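Long-range contact in extracellular ligand-binding receptor (Verminephrobacter eiseniae, PDB 4M88), which probably binds an amino acid outside the cytoplasmic membrane and delivers it to an ABC transporter: residues A[207-219]-A[229-242]. Sequence-based numbering, arbitrary orientation.
Sequences PPPFIVAGIAALR and VLSYVSAAQIVKVV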
ATOM      1  N   PRO A 207      -9.263  -5.255  -1.694  1.00 20.25           N
ATOM      2  CA  PRO A 207      -8.400  -5.491  -0.536  1.00 18.45           C
ATOM      3  C   PRO A 207      -7.608  -6.762  -0.767  1.00 16.96           C
ATOM      4  O   PRO A 207      -8.047  -7.618  -1.544  1.00 17.88           O
ATOM      5  CB  PRO A 207      -9.394  -5.692   0.613  1.00 21.94           C
ATOM      6  CG  PRO A 207     -10.656  -5.035   0.153  1.00 25.66           C
ATOM      7  CD  PRO A 207     -10.690  -5.233  -1.332  1.00 20.51           C
ATOM      8  N   PRO A 208      -6.454  -6.894  -0.101  1.00 17.10           N
ATOM      9  CA  PRO A 208      -5.574  -8.049  -0.273  1.00 15.98           C
ATOM     10  C   PRO A 208      -6.235  -9.441  -0.307  1.00 18.29           C
ATOM     11  O   PRO A 208      -5.898 -10.209  -1.209  1.00 17.78           O
ATOM     12  CB  PRO A 208      -4.607  -7.922   0.903  1.00 18.77           C
ATOM     13  CG  PRO A 208      -4.500  -6.466   1.116  1.00 21.57           C
ATOM     14  CD  PRO A 208      -5.878  -5.905   0.828  1.00 20.62           C
ATOM     15  N   PRO A 209      -7.143  -9.772   0.638  1.00 19.90           N
ATOM     16  CA  PRO A 209      -7.686 -11.137   0.531  1.00 16.57           C
ATOM     17  C   PRO A 209      -8.564 -11.330  -0.718  1.00 16.48           C
ATOM     18  O   PRO A 209      -8.653 -12.449  -1.228  1.00 18.05           O
ATOM     19  CB  PRO A 209      -8.516 -11.296   1.811  1.00 19.43           C
ATOM     20  CG  PRO A 209      -8.879  -9.895   2.216  1.00 25.34           C
ATOM     21  CD  PRO A 209      -7.726  -9.025   1.771  1.00 22.04           C
ATOM     22  N   PHE A 210      -9.187 -10.256  -1.195  1.00 15.33           N
ATOM     23  CA  PHE A 210      -9.984 -10.309  -2.415  1.00 15.16           C
ATOM     24  C   PHE A 210      -9.097 -10.526  -3.638  1.00 14.44           C
ATOM     25  O   PHE A 210      -9.477 -11.217  -4.575  1.00 14.21           O
ATOM     26  CB  PHE A 210     -10.797  -9.020  -2.579  1.00 19.31           C
ATOM     27  CG  PHE A 210     -11.654  -8.997  -3.817  1.00 15.24           C
ATOM     28  CD1 PHE A 210     -12.962  -9.467  -3.778  1.00 16.69           C
ATOM     29  CD2 PHE A 210     -11.162  -8.477  -5.013  1.00 13.30           C
ATOM     30  CE1 PHE A 210     -13.758  -9.440  -4.918  1.00 13.11           C
ATOM     31  CE2 PHE A 210     -11.951  -8.452  -6.163  1.00 16.91           C
ATOM     32  CZ  PHE A 210     -13.251  -8.930  -6.117  1.00 18.03           C
ATOM     33  N   ILE A 211      -7.917  -9.924  -3.643  1.00 13.41           N
ATOM     34  CA  ILE A 211      -7.008 -10.118  -4.768  1.00  9.81           C
ATOM     35  C   ILE A 211      -6.588 -11.585  -4.859  1.00 13.14           C
ATOM     36  O   ILE A 211      -6.647 -12.195  -5.929  1.00 16.05           O
ATOM     37  CB  ILE A 211      -5.776  -9.226  -4.635  1.00 14.43           C
ATOM     38  CG1 ILE A 211      -6.194  -7.758  -4.737  1.00 19.10           C
ATOM     39  CG2 ILE A 211      -4.765  -9.555  -5.717  1.00 18.23           C
ATOM     40  CD1 ILE A 211      -5.133  -6.804  -4.230  1.00 22.26           C
ATOM     41  N   VAL A 212      -6.185 -12.154  -3.731  1.00 13.22           N
ATOM     42  CA  VAL A 212      -5.767 -13.552  -3.714  1.00 14.32           C
ATOM     43  C   VAL A 212      -6.916 -14.485  -4.112  1.00 16.10           C
ATOM     44  O   VAL A 212      -6.760 -15.369  -4.964  1.00 13.32           O
ATOM     45  CB  VAL A 212      -5.202 -13.946  -2.345  1.00 20.40           C
ATOM     46  CG1 VAL A 212      -4.809 -15.408  -2.350  1.00 24.55           C
ATOM     47  CG2 VAL A 212      -3.984 -13.083  -2.008  1.00 19.80           C
ATOM     48  N   ALA A 213      -8.073 -14.280  -3.503  1.00 14.58           N
ATOM     49  CA  ALA A 213      -9.241 -15.098  -3.811  1.00 15.42           C
ATOM     50  C   ALA A 213      -9.669 -14.923  -5.262  1.00 13.13           C
ATOM     51  O   ALA A 213     -10.101 -15.888  -5.895  1.00 13.19           O
ATOM     52  CB  ALA A 213     -10.387 -14.761  -2.887  1.00 14.92           C
ATOM     53  N   GLY A 214      -9.545 -13.697  -5.788  1.00 10.14           N
ATOM     54  CA  GLY A 214      -9.946 -13.412  -7.154  1.00 10.65           C
ATOM     55  C   GLY A 214      -9.033 -14.084  -8.158  1.00 13.35           C
ATOM     56  O   GLY A 214      -9.489 -14.624  -9.167  1.00 10.03           O
ATOM     57  N   ILE A 215      -7.739 -14.056  -7.885  1.00 10.06           N
ATOM     58  CA  ILE A 215      -6.796 -14.762  -8.740  1.00 10.31           C
ATOM     59  C   ILE A 215      -7.128 -16.249  -8.765  1.00 10.93           C
ATOM     60  O   ILE A 215      -7.178 -16.860  -9.831  1.00 12.66           O
ATOM     61  CB  ILE A 215      -5.348 -14.558  -8.276  1.00 12.55           C
ATOM     62  CG1 ILE A 215      -4.938 -13.096  -8.451  1.00 13.58           C
ATOM     63  CG2 ILE A 215      -4.407 -15.467  -9.062  1.00 14.28           C
ATOM     64  CD1 ILE A 215      -3.573 -12.756  -7.841  1.00 15.46           C
ATOM     65  N   ALA A 216      -7.365 -16.836  -7.598  1.00 11.99           N
ATOM     66  CA  ALA A 216      -7.623 -18.271  -7.542  1.00 11.92           C
ATOM     67  C   ALA A 216      -8.893 -18.610  -8.306  1.00 14.85           C
ATOM     68  O   ALA A 216      -8.942 -19.614  -9.017  1.00 12.96           O
ATOM     69  CB  ALA A 216      -7.717 -18.745  -6.113  1.00 15.68           C
ATOM     70  N   ALA A 217      -9.914 -17.769  -8.160  1.00 13.74           N
ATOM     71  CA  ALA A 217     -11.184 -17.998  -8.839  1.00 14.42           C
ATOM     72  C   ALA A 217     -11.025 -17.899 -10.353  1.00 12.86           C
ATOM     73  O   ALA A 217     -11.592 -18.709 -11.102  1.00 11.95           O
ATOM     74  CB  ALA A 217     -12.230 -17.016  -8.348  1.00 14.23           C
ATOM     75  N   LEU A 218     -10.270 -16.901 -10.803  1.00 13.13           N
ATOM     76  CA  LEU A 218     -10.001 -16.750 -12.230  1.00 13.60           C
ATOM     77  C   LEU A 218      -9.250 -17.966 -12.799  1.00 10.43           C
ATOM     78  O   LEU A 218      -9.651 -18.508 -13.828  1.00 11.73           O
ATOM     79  CB  LEU A 218      -9.254 -15.441 -12.514  1.00 10.09           C
ATOM     80  CG  LEU A 218     -10.065 -14.153 -12.349  1.00 10.88           C
ATOM     81  CD1 LEU A 218      -9.150 -12.935 -12.330  1.00 13.09           C
ATOM     82  CD2 LEU A 218     -11.125 -14.011 -13.460  1.00 15.81           C
ATOM     83  N   ARG A 219      -8.186 -18.405 -12.129  1.00 10.69           N
ATOM     84  CA  ARG A 219      -7.435 -19.574 -12.591  1.00 10.73           C
ATOM     85  C   ARG A 219      -8.326 -20.817 -12.639  1.00 16.47           C
ATOM     86  O   ARG A 219      -8.272 -21.597 -13.593  1.00 16.29           O
ATOM     87  CB  ARG A 219      -6.206 -19.844 -11.707  1.00 13.72           C
ATOM     88  CG  ARG A 219      -5.102 -18.809 -11.792  1.00 15.26           C
ATOM     89  CD  ARG A 219      -4.825 -18.354 -13.206  1.00 16.57           C
ATOM     90  NE  ARG A 219      -3.563 -17.622 -13.288  1.00 15.39           N
ATOM     91  CZ  ARG A 219      -3.241 -16.773 -14.266  1.00 18.19           C
ATOM     92  NH1 ARG A 219      -4.093 -16.525 -15.262  1.00 13.44           N
ATOM     93  NH2 ARG A 219      -2.058 -16.171 -14.252  1.00 16.91           N
ATOM     94  N   VAL A 229      -2.342  -6.902 -10.853  1.00  9.41           N
ATOM     95  CA  VAL A 229      -2.822  -6.471  -9.550  1.00 11.09           C
ATOM     96  C   VAL A 229      -2.006  -5.289  -9.078  1.00 13.96           C
ATOM     97  O   VAL A 229      -0.884  -5.078  -9.541  1.00 13.33           O
ATOM     98  CB  VAL A 229      -2.732  -7.599  -8.495  1.00 14.22           C
ATOM     99  CG1 VAL A 229      -3.513  -8.818  -8.947  1.00 15.25           C
ATOM    100  CG2 VAL A 229      -1.280  -7.961  -8.224  1.00 14.45           C
ATOM    101  N   LEU A 230      -2.572  -4.513  -8.156  1.00 13.63           N
ATOM    102  CA  LEU A 230      -1.884  -3.352  -7.611  1.00 14.94           C
ATOM    103  C   LEU A 230      -1.042  -3.748  -6.403  1.00 15.81           C
ATOM    104  O   LEU A 230      -0.940  -4.933  -6.072  1.00 19.35           O
ATOM    105  CB  LEU A 230      -2.899  -2.273  -7.227  1.00 21.82           C
ATOM    106  CG  LEU A 230      -3.856  -1.851  -8.343  1.00 21.18           C
ATOM    107  CD1 LEU A 230      -4.783  -0.728  -7.867  1.00 22.46           C
ATOM    108  CD2 LEU A 230      -3.074  -1.409  -9.559  1.00 24.79           C
ATOM    109  N   SER A 231      -0.453  -2.751  -5.745  1.00 16.36           N
ATOM    110  CA  SER A 231       0.514  -2.981  -4.670  1.00 18.37           C
ATOM    111  C   SER A 231      -0.090  -3.513  -3.370  1.00 17.90           C
ATOM    112  O   SER A 231       0.106  -2.906  -2.316  1.00 22.36           O
ATOM    113  CB  SER A 231       1.257  -1.684  -4.356  1.00 25.83           C
ATOM    114  OG  SER A 231       2.132  -1.329  -5.402  1.00 33.39           O
ATOM    115  N   TYR A 232      -0.789  -4.647  -3.420  1.00 15.42           N
ATOM    116  CA  TYR A 232      -1.472  -5.141  -2.209  1.00 19.61           C
ATOM    117  C   TYR A 232      -1.279  -6.614  -1.857  1.00 16.75           C
ATOM    118  O   TYR A 232      -1.834  -7.097  -0.865  1.00 21.68           O
ATOM    119  CB  TYR A 232      -2.958  -4.793  -2.273  1.00 26.08           C
ATOM    120  CG  TYR A 232      -3.133  -3.305  -2.393  1.00 27.63           C
ATOM    121  CD1 TYR A 232      -2.744  -2.472  -1.357  1.00 34.34           C
ATOM    122  CD2 TYR A 232      -3.618  -2.730  -3.560  1.00 26.22           C
ATOM    123  CE1 TYR A 232      -2.860  -1.101  -1.461  1.00 33.98           C
ATOM    124  CE2 TYR A 232      -3.745  -1.353  -3.672  1.00 20.84           C
ATOM    125  CZ  TYR A 232      -3.360  -0.549  -2.624  1.00 29.42           C
ATOM    126  OH  TYR A 232      -3.482   0.817  -2.732  1.00 33.10           O
ATOM    127  N   VAL A 233      -0.499  -7.323  -2.661  1.00 16.36           N
ATOM    128  CA  VAL A 233      -0.218  -8.731  -2.391  1.00 19.13           C
ATOM    129  C   VAL A 233       1.249  -9.016  -2.674  1.00 23.99           C
ATOM    130  O   VAL A 233       1.890  -8.270  -3.420  1.00 22.69           O
ATOM    131  CB  VAL A 233      -1.096  -9.666  -3.253  1.00 17.04           C
ATOM    132  CG1 VAL A 233      -2.545  -9.558  -2.850  1.00 25.58           C
ATOM    133  CG2 VAL A 233      -0.926  -9.353  -4.728  1.00 16.50           C
ATOM    134  N   SER A 234       1.786 -10.075  -2.066  1.00 18.43           N
ATOM    135  CA  SER A 234       3.142 -10.527  -2.369  1.00 16.40           C
ATOM    136  C   SER A 234       3.035 -11.705  -3.325  1.00 17.86           C
ATOM    137  O   SER A 234       2.004 -12.377  -3.372  1.00 16.20           O
ATOM    138  CB  SER A 234       3.896 -10.945  -1.100  1.00 28.59           C
ATOM    139  OG  SER A 234       3.371 -12.150  -0.557  1.00 28.14           O
ATOM    140  N   ALA A 235       4.080 -11.947  -4.110  1.00 13.22           N
ATOM    141  CA  ALA A 235       4.089 -13.121  -4.983  1.00 15.00           C
ATOM    142  C   ALA A 235       3.965 -14.388  -4.150  1.00 17.45           C
ATOM    143  O   ALA A 235       3.349 -15.373  -4.572  1.00 16.78           O
ATOM    144  CB  ALA A 235       5.351 -13.156  -5.820  1.00 17.38           C
ATOM    145  N   ALA A 236       4.554 -14.366  -2.962  1.00 15.40           N
ATOM    146  CA  ALA A 236       4.511 -15.531  -2.087  1.00 15.23           C
ATOM    147  C   ALA A 236       3.072 -15.920  -1.736  1.00 16.06           C
ATOM    148  O   ALA A 236       2.752 -17.105  -1.671  1.00 15.26           O
ATOM    149  CB  ALA A 236       5.314 -15.267  -0.815  1.00 17.63           C
ATOM    150  N   GLN A 237       2.225 -14.924  -1.470  1.00 16.19           N
ATOM    151  CA  GLN A 237       0.833 -15.181  -1.085  1.00 17.39           C
ATOM    152  C   GLN A 237       0.083 -15.812  -2.245  1.00 17.35           C
ATOM    153  O   GLN A 237      -0.787 -16.674  -2.052  1.00 18.66           O
ATOM    154  CB  GLN A 237       0.121 -13.889  -0.655  1.00 20.72           C
ATOM    155  CG  GLN A 237       0.611 -13.300   0.668  1.00 21.84           C
ATOM    156  CD  GLN A 237      -0.010 -11.940   0.985  1.00 28.27           C
ATOM    157  OE1 GLN A 237      -0.204 -11.098   0.095  1.00 23.09           O
ATOM    158  NE2 GLN A 237      -0.324 -11.718   2.263  1.00 26.32           N
ATOM    159  N   ILE A 238       0.418 -15.373  -3.455  1.00 13.13           N
ATOM    160  CA  ILE A 238      -0.228 -15.907  -4.654  1.00 13.25           C
ATOM    161  C   ILE A 238       0.206 -17.356  -4.904  1.00 16.87           C
ATOM    162  O   ILE A 238      -0.630 -18.219  -5.153  1.00 17.00           O
ATOM    163  CB  ILE A 238       0.042 -15.019  -5.880  1.00 12.59           C
ATOM    164  CG1 ILE A 238      -0.438 -13.591  -5.604  1.00 13.92           C
ATOM    165  CG2 ILE A 238      -0.635 -15.604  -7.126  1.00 14.47           C
ATOM    166  CD1 ILE A 238      -0.010 -12.586  -6.676  1.00 17.34           C
ATOM    167  N   VAL A 239       1.506 -17.638  -4.783  1.00 14.05           N
ATOM    168  CA  VAL A 239       2.015 -18.996  -4.980  1.00 14.92           C
ATOM    169  C   VAL A 239       1.495 -19.981  -3.923  1.00 17.58           C
ATOM    170  O   VAL A 239       1.232 -21.149  -4.220  1.00 16.80           O
ATOM    171  CB  VAL A 239       3.557 -19.015  -5.026  1.00 17.46           C
ATOM    172  CG1 VAL A 239       4.079 -20.448  -5.149  1.00 18.19           C
ATOM    173  CG2 VAL A 239       4.050 -18.164  -6.180  1.00 19.04           C
ATOM    174  N   LYS A 240       1.333 -19.498  -2.694  1.00 15.96           N
ATOM    175  CA  LYS A 240       0.784 -20.309  -1.611  1.00 21.08           C
ATOM    176  C   LYS A 240      -0.556 -20.920  -2.023  1.00 22.14           C
ATOM    177  O   LYS A 240      -0.836 -22.089  -1.737  1.00 23.13           O
ATOM    178  CB  LYS A 240       0.605 -19.444  -0.350  1.00 26.06           C
ATOM    179  CG  LYS A 240       0.353 -20.244   0.916  1.00 37.68           C
ATOM    180  CD  LYS A 240       1.596 -21.043   1.273  1.00 47.92           C
ATOM    181  CE  LYS A 240       1.279 -22.254   2.137  1.00 53.28           C
ATOM    182  NZ  LYS A 240       2.442 -23.187   2.203  1.00 54.57           N
ATOM    183  N   VAL A 241      -1.367 -20.132  -2.725  1.00 17.54           N
ATOM    184  CA  VAL A 241      -2.723 -20.553  -3.069  1.00 19.56           C
ATOM    185  C   VAL A 241      -2.820 -21.293  -4.410  1.00 23.91           C
ATOM    186  O   VAL A 241      -3.354 -22.401  -4.461  1.00 25.11           O
ATOM    187  CB  VAL A 241      -3.713 -19.364  -3.021  1.00 19.39           C
ATOM    188  CG1 VAL A 241      -5.127 -19.842  -3.329  1.00 21.10           C
ATOM    189  CG2 VAL A 241      -3.672 -18.705  -1.649  1.00 20.99           C
ATOM    190  N   VAL A 242      -2.291 -20.699  -5.483  1.00 16.48           N
ATOM    191  CA  VAL A 242      -2.437 -21.300  -6.815  1.00 16.71           C
ATOM    192  C   VAL A 242      -1.169 -21.962  -7.370  1.00 19.37           C
ATOM    193  O   VAL A 242      -1.177 -22.482  -8.487  1.00 17.23           O
ATOM    194  CB  VAL A 242      -2.965 -20.276  -7.858  1.00 22.70           C
ATOM    195  CG1 VAL A 242      -4.359 -19.785  -7.475  1.00 22.91           C
ATOM    196  CG2 VAL A 242      -2.009 -19.094  -8.001  1.00 16.11           C
TER
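I211 fills the hollow formed by V229, Y232 and V233, where the chain leaves strand 227-229 and turns toward helix 235-247. Its CG2, anti to the backbone N, lodges between CG1 of V229 (3.5 Å) and CG1 of V233, while the longer branch carries CD1 against CB of Y232 (3.6 Å), at the edge of the ring. Cutting I211 back to an alanine is likely to open a gap beside V229 CG1 and Y232 CB and cost V233 CG1 part of its packing. Further along, CD1 of I215 meets CD1 of I238 at 3.8 Å, the two side chains crossing at about a right angle, and V212 CG1 abuts V241 CG2. The small A216 leaves a shallow seat for V242, whose CG1 comes within 3.6 Å of A216 CA, and the two helices here cross at -41° with their axes 9.8 Å apart. They belong to successive beta-alpha-beta crossovers of one lobe that share strand 227-229. At the other end, the P208 ring covers Y232 O, which is buried without a polar partner, whereas Y232 OH bonds to D125 and G106. With only apolar side-chain contacts between the segments, the helices' relative placement rests on close fit and burial, and is probably sensitive to side-chain shape.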